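Local coordinates for uncharacterized conserved protein (Sinorhizobium meliloti, PDB 4EZB) that is of unknown function but may be an oxidoreductase, with a domain resembling that of phosphogluconate dehydrogenases, at residues D81-A86 against A108-D113; F117-S122 against G140-G145; R255-M260 against A279-I284; A289-Q294 against R303-V308. All coordinates share one frame; numbering follows the deposited sequence.

Contact 1: residues D81-A86 against A108-D113; sequences DVAGIA and APHLSD
The backbones of Ala-86 and Leu-111 come together where a 3-10 turn, residues 82-85, leans on the chain that leaves helix 100-107, their CA atoms 5.1 Å apart. No direct hydrogen bond joins the two segments; carbon contacts and one water do the work. The imidazole of His-110 lies across the turn: CB of Ala-83 sits over one face of the ring in a CH-pi contact, 3.7 Å from the ring centroid and displaced toward the CD2-NE2 rim. On the same side of the ring plane, beyond its ND1-CE1 rim, CG1 of Val-82 approaches obliquely, 3.7 Å from CE1 of His-110. On the ring's own side chain, CB of His-110 rests against CG1 of Ile-85. That branch of Ile-85 stands between its backbone N and carbonyl carbon (chi1 65°), and from there CD1 extends to CD1 of Leu-111, a tight 3.4 Å approach. CA of Ala-86 makes a C-H...O contact with the carbonyl oxygen of His-110. Farther along, a water accepts from N of Ser-112 at 3.0 Å and lies 3.1 Å from O of Ile-85, to which it can donate. The start of the turn is shaped by an Asx turn, in which OD2 of Asp-81 takes the N-H of Ala-83 from above the carboxylate plane. ND1 of His-110 has a weak hydrogen bond to the carbonyl of Ser-106. The chemistry is thus mostly apolar, with a polar margin: methyl groups of Val-82 and Ala-83 pack on the histidine ring, while the water links two loops that enter strands 90-93 and 116-119.

Contact 2: residues F117-S122 against G140-G145; sequences FIDLNS and GSFVEG
Four backbone hydrogen bonds run in parallel register between Phe-117 to Asp-119 and Ser-141 to Gly-145. N of Phe-117 gives to O of Ser-141 at 2.8 Å, almost straight at 177°, and O of Phe-117 receives N of Val-143. N of Asp-119 then gives to O of Val-143 at 3.1 Å, and O of Asp-119 receives N of Gly-145 at 2.9 Å. Among the apolar contacts, the rings of Phe-117 and Phe-142 meet obliquely, CD2 to CD1 at 3.8 Å, on the face that also carries Asp-119; both have CG anti to the backbone N (chi1 -173° in Phe-117), which brings them together across the strands. CB of Asp-119 touches CE1 of Phe-142 at 3.6 Å. On the other face Ile-118 lies beside Val-143. Just past the strand end, CD2 of Leu-120 packs on CA of Gly-145. Among polar side chains, OD2 of Asp-119 accepts N of Asn-121 in an Asx turn and forms a salt bridge with Lys-128, whose NZ also binds the carbonyls of Asn-121 and Gly-145. Helix 125-136, which connects the two strands and packs on Phe-142, makes them the strands of a beta-alpha-beta crossover in a Rossmann-type sheet.

Contact 3: residues R255-M260 against A279-I284; sequences RRVTEM and AACETI
Val-257 and Cys-281 meet at the centre of an antiparallel helix-helix contact, buried between helix 238-268 and helix 275-291 in the all-helical half of the chain. The short axes approach to 8.7 Å with their directions 170° apart, and the CA atoms of Val-257 and Cys-281 lie only 4.9 Å from each other. The two methyls of Val-257 divide the work. CG1 of Val-257, anti to the backbone N (chi1 167°), lies 3.7 Å from SG of Cys-281; CG2 touches the carbonyl oxygen of Cys-281 and CG2 of Ile-284, the latter at 3.7 Å as the two side chains run alongside one another with opposite headings. One turn on, selenomethionine Met-260 packs CB against CB of Cys-281 at 3.5 Å. Its chain bends at chi2 (48°), and the terminal CE of Met-260 comes to CB of Ala-280, a tight 3.4 Å. CB of Arg-256 adds a looser contact with CG2 of Ile-284. Helix 190-218 also lies against Ala-280 and Ile-284, and Met-276 of the second subunit packs on Ala-280, placing this pair near the dimer interface. Without a hydrogen bond between them, these segments meet through apolar fit: small Ala-280 and Cys-281 admit the bulkier Met-260 and Val-257, and the Arg-256 guanidinium is paired in a salt bridge with Glu-206 of helix 190-218, outside the two segments.

Contact 4: residues A289-Q294 against R303-V308; sequences AAMKDQ and RGFVPV
Met-291 reaches Phe-305 in a Met-aromatic contact between the end of helix 275-291 and helix 301-312, two successive helices of the all-helical C-terminal part. Residue 291 is a selenomethionine, modelled with SE in place of sulfur. Its CB leaves the backbone with CG anti to the carbonyl carbon (chi1 -71°). CG of Met-291 then passes CG1 of Val-308 at a loose 4.3 Å. The chain runs on extended, and SE of Met-291 settles beside the phenylalanine: 3.6 Å from CD1 and 3.8 Å from CB of Phe-305. SE of Met-291 stands 4.6 Å from the Phe-305 ring centroid and 54° off the ring normal, an oblique approach, and the two side chains cross at about a right angle. A turn about the CG-SE bond (chi3 -79°) swings CE off the extended path. Leu-296, in the loop between the helices, packs on Met-291, Phe-305 and Val-308 alike, and Thr-249 and Leu-246 of helix 238-268 touch Met-291 and Phe-305 respectively. Past Met-291 the helix gives way to a type II beta turn, from Met-291 to Gln-294, which brings Gln-294 round to the same side as Val-308. The aliphatic part of the glutamine does the touching, for CG of Gln-294 sits 3.9 Å from CG1 of Val-308. A bend at chi2 turns the amide back, and NE2 gives a weak hydrogen bond to O of Lys-292. NH1 of Arg-312 donates to the carbonyl oxygen of Ala-290, and that same oxygen also lies 4.2 Å from CG1 of Val-308.

How the contacts relate
Contacts 1 and 2 belong to the Rossmann-like alpha/beta half of the chain and contacts 3 and 4 to the helical half, on opposite sides of its centre. Contacts 1 and 2 touch through Leu-111, whose CD2 meets CB of Phe-117 at 3.7 Å; contact 1 is a partly buried loop margin, contact 2 the buried sheet. Contacts 3 and 4 share helix 275-291, their centres about 17 Å apart, and both are buried. The chemistry follows: backbone hydrogen bonds join the strands of contact 2, a water bridges the loops of contact 1, and carbon, sulfur and selenium packing without hydrogen bonds between segments serves both helical contacts.

Contact 1: residues D81-A86 against A108-D113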
loop_
_atom_site.group_PDB
_atom_site.type_symbol
_atom_site.label_atom_id
_atom_site.label_comp_id
_atom_site.label_asym_id
_atom_site.label_seq_id
_atom_site.Cartn_x
_atom_site.Cartn_y
_atom_site.Cartn_z
ATOM N N ASP A 81 -15.844 12.556 -44.018
ATOM C CA ASP A 81 -15.963 13.721 -43.143
ATOM C C ASP A 81 -16.589 13.378 -41.778
ATOM O O ASP A 81 -17.331 12.379 -41.639
ATOM C CB ASP A 81 -16.806 14.798 -43.838
ATOM C CG ASP A 81 -16.746 16.133 -43.127
ATOM O OD1 ASP A 81 -15.624 16.615 -42.861
ATOM O OD2 ASP A 81 -17.816 16.701 -42.823
ATOM N N VAL A 82 -16.302 14.215 -40.781
ATOM C CA VAL A 82 -16.915 14.066 -39.457
ATOM C C VAL A 82 -18.460 14.163 -39.511
ATOM O O VAL A 82 -19.157 13.519 -38.715
ATOM C CB VAL A 82 -16.280 15.002 -38.391
ATOM C CG1 VAL A 82 -16.610 16.474 -38.644
ATOM C CG2 VAL A 82 -16.713 14.576 -36.996
ATOM N N ALA A 83 -18.982 14.918 -40.483
ATOM C CA ALA A 83 -20.428 15.107 -40.632
ATOM C C ALA A 83 -21.170 13.847 -41.044
ATOM O O ALA A 83 -22.398 13.791 -40.963
ATOM C CB ALA A 83 -20.729 16.243 -41.586
ATOM N N GLY A 84 -20.425 12.828 -41.462
ATOM C CA GLY A 84 -21.016 11.522 -41.752
ATOM C C GLY A 84 -21.466 10.745 -40.519
ATOM O O GLY A 84 -21.933 9.615 -40.630
ATOM N N ILE A 85 -21.324 11.332 -39.336
ATOM C CA ILE A 85 -21.752 10.657 -38.114
ATOM C C ILE A 85 -23.204 10.989 -37.803
ATOM O O ILE A 85 -23.781 10.429 -36.874
ATOM C CB ILE A 85 -20.878 11.006 -36.878
ATOM C CG1 ILE A 85 -21.013 12.495 -36.517
ATOM C CG2 ILE A 85 -19.441 10.496 -37.054
ATOM C CD1 ILE A 85 -20.080 12.976 -35.425
ATOM N N ALA A 86 -23.786 11.904 -38.568
ATOM C CA ALA A 86 -25.175 12.282 -38.375
ATOM C C ALA A 86 -26.104 11.071 -38.457
ATOM O O ALA A 86 -27.216 11.101 -37.933
ATOM C CB ALA A 86 -25.580 13.352 -39.381
ATOM N N ALA A 108 -19.787 17.507 -32.163
ATOM C CA ALA A 108 -20.951 18.090 -31.482
ATOM C C ALA A 108 -22.045 18.608 -32.431
ATOM O O ALA A 108 -23.220 18.260 -32.255
ATOM C CB ALA A 108 -20.521 19.159 -30.468
ATOM N N PRO A 109 -21.675 19.406 -33.460
ATOM C CA PRO A 109 -22.750 19.932 -34.320
ATOM C C PRO A 109 -23.419 18.871 -35.163
ATOM O O PRO A 109 -24.517 19.102 -35.642
ATOM C CB PRO A 109 -22.026 20.923 -35.246
ATOM C CG PRO A 109 -20.665 21.126 -34.640
ATOM C CD PRO A 109 -20.352 19.828 -33.958
ATOM N N HIS A 110 -22.800 17.712 -35.328
ATOM C CA HIS A 110 -23.311 16.749 -36.303
ATOM C C HIS A 110 -24.174 15.650 -35.734
ATOM O O HIS A 110 -24.863 14.950 -36.474
ATOM C CB HIS A 110 -22.175 16.169 -37.144
ATOM C CG HIS A 110 -21.408 17.217 -37.868
ATOM N ND1 HIS A 110 -20.090 17.503 -37.583
ATOM C CD2 HIS A 110 -21.794 18.105 -38.811
ATOM C CE1 HIS A 110 -19.684 18.496 -38.352
ATOM N NE2 HIS A 110 -20.700 18.878 -39.105
ATOM N N LEU A 111 -24.140 15.509 -34.419
ATOM C CA LEU A 111 -24.942 14.504 -33.753
ATOM C C LEU A 111 -26.407 14.871 -33.827
ATOM O O LEU A 111 -26.771 16.034 -33.656
ATOM C CB LEU A 111 -24.501 14.358 -32.284
ATOM C CG LEU A 111 -23.338 13.421 -31.924
ATOM C CD1 LEU A 111 -22.130 13.709 -32.773
ATOM C CD2 LEU A 111 -22.943 13.610 -30.473
ATOM N N SER A 112 -27.239 13.873 -34.093
ATOM C CA SER A 112 -28.677 13.995 -33.918
ATOM C C SER A 112 -29.011 14.072 -32.438
ATOM O O SER A 112 -28.222 13.634 -31.595
ATOM C CB SER A 112 -29.375 12.778 -34.504
ATOM O OG SER A 112 -30.506 12.453 -33.712
ATOM N N ASP A 113 -30.195 14.584 -32.115
ATOM C CA ASP A 113 -30.577 14.714 -30.708
ATOM C C ASP A 113 -30.941 13.400 -29.999
ATOM O O ASP A 113 -31.123 13.386 -28.783
ATOM C CB ASP A 113 -31.656 15.791 -30.497
ATOM C CG ASP A 113 -32.953 15.478 -31.211
ATOM O OD1 ASP A 113 -32.915 15.155 -32.420
ATOM O OD2 ASP A 113 -34.016 15.582 -30.560
HETATM O O HOH W 1 -25.976 11.267 -34.807
#

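Contact 2: residues F117-S122 against G140-G145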
loop_
_atom_site.group_PDB
_atom_site.type_symbol
_atom_site.label_atom_id
_atom_site.label_comp_id
_atom_site.label_asym_id
_atom_site.label_seq_id
_atom_site.Cartn_x
_atom_site.Cartn_y
_atom_site.Cartn_z
ATOM N N PHE A 117 -22.829 10.012 -27.882
ATOM C CA PHE A 117 -21.378 10.042 -28.078
ATOM C C PHE A 117 -20.774 9.381 -26.844
ATOM O O PHE A 117 -21.002 9.862 -25.715
ATOM C CB PHE A 117 -20.955 11.507 -28.137
ATOM C CG PHE A 117 -19.506 11.734 -28.500
ATOM C CD1 PHE A 117 -19.120 11.862 -29.835
ATOM C CD2 PHE A 117 -18.544 11.880 -27.502
ATOM C CE1 PHE A 117 -17.787 12.116 -30.177
ATOM C CE2 PHE A 117 -17.218 12.134 -27.821
ATOM C CZ PHE A 117 -16.837 12.252 -29.170
ATOM N N ILE A 118 -20.067 8.264 -27.030
ATOM C CA ILE A 118 -19.398 7.609 -25.925
ATOM C C ILE A 118 -17.905 7.862 -26.052
ATOM O O ILE A 118 -17.267 7.501 -27.047
ATOM C CB ILE A 118 -19.656 6.074 -25.861
ATOM C CG1 ILE A 118 -21.143 5.735 -25.944
ATOM C CG2 ILE A 118 -19.068 5.486 -24.583
ATOM C CD1 ILE A 118 -21.408 4.236 -25.911
ATOM N N ASP A 119 -17.338 8.510 -25.053
ATOM C CA ASP A 119 -15.936 8.851 -25.124
ATOM C C ASP A 119 -15.163 7.718 -24.503
ATOM O O ASP A 119 -15.274 7.500 -23.312
ATOM C CB ASP A 119 -15.661 10.144 -24.372
ATOM C CG ASP A 119 -14.244 10.633 -24.583
ATOM O OD1 ASP A 119 -14.087 11.659 -25.308
ATOM O OD2 ASP A 119 -13.294 9.981 -24.049
ATOM N N LEU A 120 -14.378 6.999 -25.291
ATOM C CA LEU A 120 -13.626 5.872 -24.729
ATOM C C LEU A 120 -12.133 6.123 -24.559
ATOM O O LEU A 120 -11.363 5.169 -24.367
ATOM C CB LEU A 120 -13.816 4.611 -25.586
ATOM C CG LEU A 120 -15.255 4.218 -25.820
ATOM C CD1 LEU A 120 -15.314 3.186 -26.945
ATOM C CD2 LEU A 120 -15.859 3.705 -24.519
ATOM N N ASN A 121 -11.715 7.371 -24.638
ATOM C CA ASN A 121 -10.311 7.730 -24.540
ATOM C C ASN A 121 -9.636 7.606 -23.176
ATOM O O ASN A 121 -10.283 7.717 -22.169
ATOM C CB ASN A 121 -10.119 9.101 -25.119
ATOM C CG ASN A 121 -10.560 9.167 -26.545
ATOM O OD1 ASN A 121 -10.074 8.436 -27.372
ATOM N ND2 ASN A 121 -11.520 9.996 -26.823
ATOM N N SER A 122 -8.331 7.356 -23.151
ATOM C CA SER A 122 -7.613 7.154 -21.879
ATOM C C SER A 122 -7.275 8.468 -21.195
ATOM O O SER A 122 -6.103 8.799 -21.043
ATOM C CB SER A 122 -6.321 6.363 -22.088
ATOM O OG SER A 122 -6.414 5.555 -23.237
ATOM N N GLY A 140 -26.674 16.207 -29.281
ATOM C CA GLY A 140 -26.465 14.834 -28.833
ATOM C C GLY A 140 -26.225 14.678 -27.349
ATOM O O GLY A 140 -25.959 15.649 -26.644
ATOM N N SER A 141 -26.326 13.431 -26.890
ATOM C CA SER A 141 -26.034 13.043 -25.514
ATOM C C SER A 141 -24.588 12.552 -25.398
ATOM O O SER A 141 -24.016 12.084 -26.374
ATOM C CB SER A 141 -26.971 11.899 -25.085
ATOM O OG SER A 141 -28.335 12.283 -25.122
ATOM N N PHE A 142 -24.028 12.633 -24.196
ATOM C CA PHE A 142 -22.665 12.210 -23.927
ATOM C C PHE A 142 -22.682 11.085 -22.889
ATOM O O PHE A 142 -23.393 11.185 -21.912
ATOM C CB PHE A 142 -21.842 13.394 -23.396
ATOM C CG PHE A 142 -20.413 13.029 -23.015
ATOM C CD1 PHE A 142 -19.408 13.033 -23.963
ATOM C CD2 PHE A 142 -20.094 12.682 -21.701
ATOM C CE1 PHE A 142 -18.089 12.718 -23.607
ATOM C CE2 PHE A 142 -18.785 12.345 -21.334
ATOM C CZ PHE A 142 -17.782 12.360 -22.291
ATOM N N VAL A 143 -21.944 9.998 -23.118
ATOM C CA VAL A 143 -21.770 8.990 -22.074
ATOM C C VAL A 143 -20.263 8.846 -21.903
ATOM O O VAL A 143 -19.526 8.770 -22.868
ATOM C CB VAL A 143 -22.426 7.623 -22.406
ATOM C CG1 VAL A 143 -21.931 6.534 -21.471
ATOM C CG2 VAL A 143 -23.958 7.706 -22.315
ATOM N N GLU A 144 -19.794 8.804 -20.678
ATOM C CA GLU A 144 -18.359 8.649 -20.509
ATOM C C GLU A 144 -17.988 7.179 -20.358
ATOM O O GLU A 144 -18.545 6.499 -19.509
ATOM C CB GLU A 144 -17.922 9.434 -19.277
ATOM C CG GLU A 144 -16.476 9.129 -18.921
ATOM C CD GLU A 144 -16.288 8.769 -17.476
ATOM O OE1 GLU A 144 -15.127 8.721 -17.052
ATOM O OE2 GLU A 144 -17.281 8.550 -16.765
ATOM N N GLY A 145 -17.053 6.684 -21.165
ATOM C CA GLY A 145 -16.585 5.307 -20.995
ATOM C C GLY A 145 -15.125 5.193 -20.600
ATOM O O GLY A 145 -14.316 6.129 -20.792
#

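Contact 3: residues R255-M260 against A279-I284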
loop_
_atom_site.group_PDB
_atom_site.type_symbol
_atom_site.label_atom_id
_atom_site.label_comp_id
_atom_site.label_asym_id
_atom_site.label_seq_id
_atom_site.Cartn_x
_atom_site.Cartn_y
_atom_site.Cartn_z
ATOM N N ARG A 255 4.720 1.506 -18.437
ATOM C CA ARG A 255 3.279 1.775 -18.601
ATOM C C ARG A 255 2.486 1.808 -17.277
ATOM O O ARG A 255 1.490 2.530 -17.168
ATOM C CB ARG A 255 2.647 0.811 -19.616
ATOM C CG ARG A 255 3.320 0.874 -20.983
ATOM C CD ARG A 255 2.319 0.815 -22.131
ATOM N NE ARG A 255 2.844 1.437 -23.353
ATOM C CZ ARG A 255 2.142 1.649 -24.468
ATOM N NH1 ARG A 255 0.865 1.291 -24.546
ATOM N NH2 ARG A 255 2.719 2.225 -25.515
ATOM N N ARG A 256 2.936 1.033 -16.287
ATOM C CA ARG A 256 2.370 1.045 -14.924
ATOM C C ARG A 256 2.596 2.383 -14.187
ATOM O O ARG A 256 1.752 2.810 -13.376
ATOM C CB ARG A 256 2.908 -0.136 -14.096
ATOM C CG ARG A 256 2.437 -1.498 -14.604
ATOM C CD ARG A 256 3.041 -2.662 -13.833
ATOM N NE ARG A 256 2.359 -2.900 -12.563
ATOM C CZ ARG A 256 1.207 -3.562 -12.413
ATOM N NH1 ARG A 256 0.562 -4.069 -13.459
ATOM N NH2 ARG A 256 0.685 -3.714 -11.196
ATOM N N VAL A 257 3.725 3.036 -14.482
ATOM C CA VAL A 257 4.010 4.384 -13.977
ATOM C C VAL A 257 3.124 5.473 -14.606
ATOM O O VAL A 257 2.756 6.439 -13.922
ATOM C CB VAL A 257 5.498 4.740 -14.153
ATOM C CG1 VAL A 257 5.752 6.233 -13.942
ATOM C CG2 VAL A 257 6.329 3.919 -13.193
ATOM N N THR A 258 2.807 5.329 -15.897
ATOM C CA THR A 258 1.866 6.236 -16.573
ATOM C C THR A 258 0.485 6.143 -15.927
ATOM O O THR A 258 -0.047 7.149 -15.481
ATOM C CB THR A 258 1.739 5.953 -18.084
ATOM O OG1 THR A 258 2.997 5.510 -18.603
ATOM C CG2 THR A 258 1.303 7.214 -18.821
ATOM N N GLU A 259 -0.071 4.931 -15.864
ATOM C CA GLU A 259 -1.339 4.651 -15.159
ATOM C C GLU A 259 -1.405 5.255 -13.741
ATOM O O GLU A 259 -2.461 5.739 -13.318
ATOM C CB GLU A 259 -1.583 3.140 -15.074
ATOM C CG GLU A 259 -1.641 2.423 -16.414
ATOM C CD GLU A 259 -1.618 0.913 -16.268
ATOM O OE1 GLU A 259 -2.433 0.372 -15.488
ATOM O OE2 GLU A 259 -0.788 0.261 -16.941
HETATM N N MSE A 260 -0.278 5.209 -13.021
HETATM C CA MSE A 260 -0.152 5.802 -11.673
HETATM C C MSE A 260 -0.131 7.312 -11.702
HETATM O O MSE A 260 -0.783 7.950 -10.870
HETATM C CB MSE A 260 1.091 5.276 -10.936
HETATM C CG MSE A 260 0.891 5.205 -9.417
HETATM SE SE MSE A 260 -0.821 4.339 -8.930
HETATM C CE MSE A 260 -0.607 4.082 -6.988
ATOM N N ALA A 279 3.937 8.616 -4.658
ATOM C CA ALA A 279 5.082 7.847 -4.153
ATOM C C ALA A 279 5.134 6.491 -4.851
ATOM O O ALA A 279 6.214 6.025 -5.183
ATOM C CB ALA A 279 5.022 7.680 -2.642
ATOM N N ALA A 280 3.966 5.889 -5.120
ATOM C CA ALA A 280 3.936 4.571 -5.774
ATOM C C ALA A 280 4.476 4.588 -7.225
ATOM O O ALA A 280 5.303 3.735 -7.610
ATOM C CB ALA A 280 2.551 3.959 -5.699
ATOM N N CYS A 281 4.019 5.582 -7.987
ATOM C CA CYS A 281 4.529 5.917 -9.309
ATOM C C CYS A 281 6.042 6.091 -9.316
ATOM O O CYS A 281 6.734 5.447 -10.109
ATOM C CB CYS A 281 3.826 7.196 -9.810
ATOM S SG CYS A 281 4.732 8.236 -10.984
ATOM N N GLU A 282 6.560 6.962 -8.451
ATOM C CA GLU A 282 8.004 7.079 -8.273
ATOM C C GLU A 282 8.660 5.704 -8.021
ATOM O O GLU A 282 9.672 5.359 -8.640
ATOM C CB GLU A 282 8.330 8.025 -7.114
ATOM C CG GLU A 282 9.703 7.737 -6.503
ATOM C CD GLU A 282 10.279 8.864 -5.667
ATOM O OE1 GLU A 282 11.381 8.658 -5.096
ATOM O OE2 GLU A 282 9.648 9.944 -5.583
ATOM N N THR A 283 8.068 4.927 -7.116
ATOM C CA THR A 283 8.657 3.667 -6.669
ATOM C C THR A 283 8.720 2.651 -7.786
ATOM O O THR A 283 9.765 2.023 -8.001
ATOM C CB THR A 283 7.886 3.065 -5.480
ATOM O OG1 THR A 283 7.910 3.999 -4.389
ATOM C CG2 THR A 283 8.525 1.725 -5.022
ATOM N N ILE A 284 7.597 2.478 -8.475
ATOM C CA ILE A 284 7.508 1.526 -9.589
ATOM C C ILE A 284 8.488 1.903 -10.731
ATOM O O ILE A 284 9.162 1.034 -11.296
ATOM C CB ILE A 284 6.045 1.401 -10.069
ATOM C CG1 ILE A 284 5.206 0.688 -9.009
ATOM C CG2 ILE A 284 5.953 0.662 -11.399
ATOM C CD1 ILE A 284 3.710 0.855 -9.215
#

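Contact 4: residues A289-Q294 against R303-V308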
loop_
_atom_site.group_PDB
_atom_site.type_symbol
_atom_site.label_atom_id
_atom_site.label_comp_id
_atom_site.label_asym_id
_atom_site.label_seq_id
_atom_site.Cartn_x
_atom_site.Cartn_y
_atom_site.Cartn_z
ATOM N N ALA A 289 13.475 0.756 -13.605
ATOM C CA ALA A 289 14.811 1.212 -14.022
ATOM C C ALA A 289 15.894 0.350 -13.369
ATOM O O ALA A 289 16.789 -0.171 -14.046
ATOM C CB ALA A 289 15.008 2.694 -13.680
ATOM N N ALA A 290 15.791 0.195 -12.052
ATOM C CA ALA A 290 16.729 -0.595 -11.277
ATOM C C ALA A 290 16.912 -2.011 -11.828
ATOM O O ALA A 290 18.028 -2.540 -11.824
ATOM C CB ALA A 290 16.282 -0.648 -9.817
HETATM N N MSE A 291 15.830 -2.610 -12.323
HETATM C CA MSE A 291 15.877 -4.009 -12.769
HETATM C C MSE A 291 16.282 -4.253 -14.212
HETATM O O MSE A 291 16.639 -5.379 -14.557
HETATM C CB MSE A 291 14.525 -4.648 -12.511
HETATM C CG MSE A 291 14.321 -4.837 -11.006
HETATM SE SE MSE A 291 12.727 -5.977 -10.711
HETATM C CE MSE A 291 11.407 -4.536 -11.022
ATOM N N LYS A 292 16.229 -3.224 -15.058
ATOM C CA LYS A 292 16.595 -3.346 -16.481
ATOM C C LYS A 292 18.071 -3.719 -16.647
ATOM O O LYS A 292 18.921 -3.198 -15.921
ATOM C CB LYS A 292 16.323 -2.029 -17.226
ATOM C CG LYS A 292 14.905 -1.840 -17.770
ATOM C CD LYS A 292 14.804 -1.947 -19.297
ATOM C CE LYS A 292 15.794 -1.033 -20.035
ATOM N NZ LYS A 292 15.546 -0.858 -21.499
ATOM N N ASP A 293 18.362 -4.618 -17.595
ATOM C CA ASP A 293 19.757 -5.017 -17.972
ATOM C C ASP A 293 20.551 -5.665 -16.819
ATOM O O ASP A 293 21.756 -5.430 -16.662
ATOM C CB ASP A 293 20.538 -3.833 -18.581
ATOM C CG ASP A 293 19.974 -3.369 -19.940
ATOM O OD1 ASP A 293 20.301 -3.982 -20.985
ATOM O OD2 ASP A 293 19.225 -2.366 -19.970
ATOM N N GLN A 294 19.855 -6.476 -16.024
ATOM C CA GLN A 294 20.423 -7.163 -14.856
ATOM C C GLN A 294 20.307 -8.688 -14.991
ATOM O O GLN A 294 20.574 -9.422 -14.044
ATOM C CB GLN A 294 19.734 -6.696 -13.557
ATOM C CG GLN A 294 19.782 -5.192 -13.288
ATOM C CD GLN A 294 21.202 -4.668 -13.149
ATOM O OE1 GLN A 294 21.982 -5.170 -12.340
ATOM N NE2 GLN A 294 21.547 -3.651 -13.947
ATOM N N ARG A 303 12.342 -13.941 -4.997
ATOM C CA ARG A 303 13.666 -14.477 -4.683
ATOM C C ARG A 303 14.691 -13.974 -5.693
ATOM O O ARG A 303 15.805 -13.653 -5.316
ATOM C CB ARG A 303 13.663 -16.003 -4.620
ATOM C CG ARG A 303 12.928 -16.534 -3.400
ATOM C CD ARG A 303 12.705 -18.036 -3.506
ATOM N NE ARG A 303 12.001 -18.592 -2.342
ATOM C CZ ARG A 303 10.672 -18.731 -2.230
ATOM N NH1 ARG A 303 9.851 -18.347 -3.215
ATOM N NH2 ARG A 303 10.153 -19.245 -1.114
ATOM N N GLY A 304 14.283 -13.853 -6.960
ATOM C CA GLY A 304 15.104 -13.251 -8.015
ATOM C C GLY A 304 15.166 -11.733 -8.005
ATOM O O GLY A 304 16.256 -11.174 -7.975
ATOM N N PHE A 305 14.010 -11.052 -8.014
ATOM C CA PHE A 305 13.986 -9.572 -8.134
ATOM C C PHE A 305 14.538 -8.798 -6.921
ATOM O O PHE A 305 15.202 -7.745 -7.066
ATOM C CB PHE A 305 12.560 -9.049 -8.423
ATOM C CG PHE A 305 11.879 -9.700 -9.602
ATOM C CD1 PHE A 305 12.368 -9.541 -10.891
ATOM C CD2 PHE A 305 10.724 -10.449 -9.420
ATOM C CE1 PHE A 305 11.729 -10.142 -11.973
ATOM C CE2 PHE A 305 10.085 -11.058 -10.488
ATOM C CZ PHE A 305 10.592 -10.908 -11.768
ATOM N N VAL A 306 14.207 -9.294 -5.730
ATOM C CA VAL A 306 14.432 -8.541 -4.507
ATOM C C VAL A 306 15.920 -8.260 -4.280
ATOM O O VAL A 306 16.283 -7.116 -3.977
ATOM C CB VAL A 306 13.694 -9.167 -3.285
ATOM C CG1 VAL A 306 14.117 -8.507 -1.982
ATOM C CG2 VAL A 306 12.193 -8.990 -3.437
ATOM N N PRO A 307 16.799 -9.272 -4.467
ATOM C CA PRO A 307 18.233 -8.959 -4.267
ATOM C C PRO A 307 18.746 -7.926 -5.259
ATOM O O PRO A 307 19.626 -7.113 -4.937
ATOM C CB PRO A 307 18.924 -10.309 -4.454
ATOM C CG PRO A 307 17.872 -11.296 -4.061
ATOM C CD PRO A 307 16.566 -10.722 -4.546
ATOM N N VAL A 308 18.162 -7.933 -6.449
ATOM C CA VAL A 308 18.554 -6.971 -7.448
ATOM C C VAL A 308 18.110 -5.568 -7.031
ATOM O O VAL A 308 18.940 -4.651 -7.020
ATOM C CB VAL A 308 18.106 -7.369 -8.867
ATOM C CG1 VAL A 308 18.256 -6.190 -9.821
ATOM C CG2 VAL A 308 18.932 -8.553 -9.350
#